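Local coordinates for fimbria adhesin protein (PDB 3U4K), which probably binds human collagen V as the receptor-binding domain of the fimbrial adhesin MrkD of Klebsiella pneumoniae, at residues A[149-154]-A[168-173]. Residues are numbered along the deposited sequence; the frame is centred on the assembly and turned at random.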
loop_
_atom_site.group_PDB
_atom_site.type_symbol
_atom_site.label_atom_id
_atom_site.label_comp_id
_atom_site.label_asym_id
_atom_site.label_seq_id
_atom_site.Cartn_x
_atom_site.Cartn_y
_atom_site.Cartn_z
ATOM N N GLY A 149 -12.638 -14.749 3.052
ATOM C CA GLY A 149 -11.322 -15.269 2.690
ATOM C C GLY A 149 -10.156 -14.583 3.379
ATOM O O GLY A 149 -10.332 -13.592 4.092
ATOM N N THR A 150 -8.961 -15.131 3.161
ATOM C CA THR A 150 -7.721 -14.571 3.689
ATOM C C THR A 150 -6.866 -14.095 2.522
ATOM O O THR A 150 -6.744 -14.789 1.511
ATOM C CB THR A 150 -6.936 -15.614 4.508
ATOM O OG1 THR A 150 -7.808 -16.222 5.468
ATOM C CG2 THR A 150 -5.767 -14.974 5.238
ATOM N N LEU A 151 -6.285 -12.906 2.663
ATOM C CA LEU A 151 -5.470 -12.314 1.603
ATOM C C LEU A 151 -4.143 -13.041 1.421
ATOM O O LEU A 151 -3.574 -13.559 2.384
ATOM C CB LEU A 151 -5.235 -10.829 1.868
ATOM C CG LEU A 151 -6.478 -9.945 1.760
ATOM C CD1 LEU A 151 -6.204 -8.564 2.320
ATOM C CD2 LEU A 151 -6.946 -9.856 0.319
ATOM N N ALA A 152 -3.670 -13.072 0.177
ATOM C CA ALA A 152 -2.448 -13.789 -0.192
ATOM C C ALA A 152 -1.188 -13.191 0.428
ATOM O O ALA A 152 -1.068 -11.974 0.575
ATOM C CB ALA A 152 -2.311 -13.853 -1.706
ATOM N N SER A 153 -0.256 -14.066 0.784
ATOM C CA SER A 153 1.042 -13.667 1.321
ATOM C C SER A 153 1.926 -13.015 0.249
ATOM O O SER A 153 1.805 -13.326 -0.940
ATOM C CB SER A 153 1.743 -14.894 1.906
ATOM O OG SER A 153 3.003 -14.557 2.449
ATOM N N GLY A 154 2.799 -12.102 0.671
ATOM C CA GLY A 154 3.776 -11.491 -0.234
ATOM C C GLY A 154 3.678 -9.981 -0.377
ATOM O O GLY A 154 2.944 -9.336 0.373
ATOM N N THR A 168 5.642 -2.471 1.265
ATOM C CA THR A 168 4.619 -2.975 2.182
ATOM C C THR A 168 4.117 -4.338 1.719
ATOM O O THR A 168 3.888 -4.552 0.527
ATOM C CB THR A 168 3.426 -2.008 2.334
ATOM O OG1 THR A 168 2.663 -1.987 1.125
ATOM C CG2 THR A 168 3.893 -0.595 2.675
ATOM N N SER A 169 3.945 -5.251 2.671
ATOM C CA SER A 169 3.599 -6.636 2.362
ATOM C C SER A 169 2.781 -7.312 3.470
ATOM O O SER A 169 2.544 -6.729 4.533
ATOM C CB SER A 169 4.875 -7.435 2.083
ATOM O OG SER A 169 5.699 -7.491 3.233
ATOM N N LEU A 170 2.351 -8.545 3.204
ATOM C CA LEU A 170 1.602 -9.346 4.170
ATOM C C LEU A 170 2.253 -10.698 4.402
ATOM O O LEU A 170 2.883 -11.253 3.500
ATOM C CB LEU A 170 0.166 -9.563 3.691
ATOM C CG LEU A 170 -0.842 -8.426 3.860
ATOM C CD1 LEU A 170 -2.144 -8.770 3.156
ATOM C CD2 LEU A 170 -1.093 -8.134 5.330
ATOM N N ASN A 171 2.091 -11.217 5.616
ATOM C CA ASN A 171 2.454 -12.594 5.938
ATOM C C ASN A 171 1.329 -13.551 5.553
ATOM O O ASN A 171 0.447 -13.207 4.759
ATOM C CB ASN A 171 2.746 -12.729 7.434
ATOM C CG ASN A 171 4.033 -12.047 7.842
ATOM O OD1 ASN A 171 5.086 -12.260 7.239
ATOM N ND2 ASN A 171 3.958 -11.227 8.884
ATOM N N ALA A 172 1.373 -14.758 6.110
ATOM C CA ALA A 172 0.247 -15.676 6.042
ATOM C C ALA A 172 -0.697 -15.368 7.203
ATOM O O ALA A 172 -0.246 -15.130 8.329
ATOM C CB ALA A 172 0.729 -17.116 6.102
ATOM N N ASP A 173 -1.998 -15.358 6.910
ATOM C CA ASP A 173 -3.058 -15.085 7.898
ATOM C C ASP A 173 -2.852 -13.774 8.661
ATOM O O ASP A 173 -2.898 -13.743 9.894
ATOM C CB ASP A 173 -3.236 -16.264 8.873
ATOM C CG ASP A 173 -3.611 -17.563 8.172
ATOM O OD1 ASP A 173 -4.168 -17.518 7.051
ATOM O OD2 ASP A 173 -3.352 -18.637 8.754
#
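G154 and L170 form an antiparallel hydrogen-bonded pair in the jelly-roll β-barrel of the MrkD receptor-binding domain, where strands 154-160 and 166-170 lie side by side. G154 N donates to L170 O at 3.0 Å, almost straight at 176°, and L170 N returns a bond of the same length to G154 O. L170 O takes a second, weak bond from S153 OG, 3.5 Å away; this hydroxyl, anti to its own backbone N (chi1 -180°), comes to L170 O beside G154 N, from the same side of the carbonyl plane. G154 has a positive phi of 120°, which glycine adopts readily. On the side of the pair leading toward T150 and D173, S153 CA lies 3.5 Å from N171 O in a CA-H...O contact; on the other side, CB of S169 lies beside G154 O.

Toward the barrel interior, CD1 of L170 packs on CB of L151. At the exposed end the D173 side chain starts away from T150, but its carboxylate comes nearer, with D173 OD1 in van der Waals contact with T150 CG2 at 3.5 Å.

Beyond L170 and L151 the segments leave direct strand pairing: L151 and G149 bond through their backbones to I175 and I177, so that strand 149-150 pairs with strand 175-178 of a neighbouring sheet. I175 and Y156 touch both leucines. The connection between strands 149-150 and 154-160 is tied to the second of these strands by a hydrogen bond between Y156 OH and A152 O.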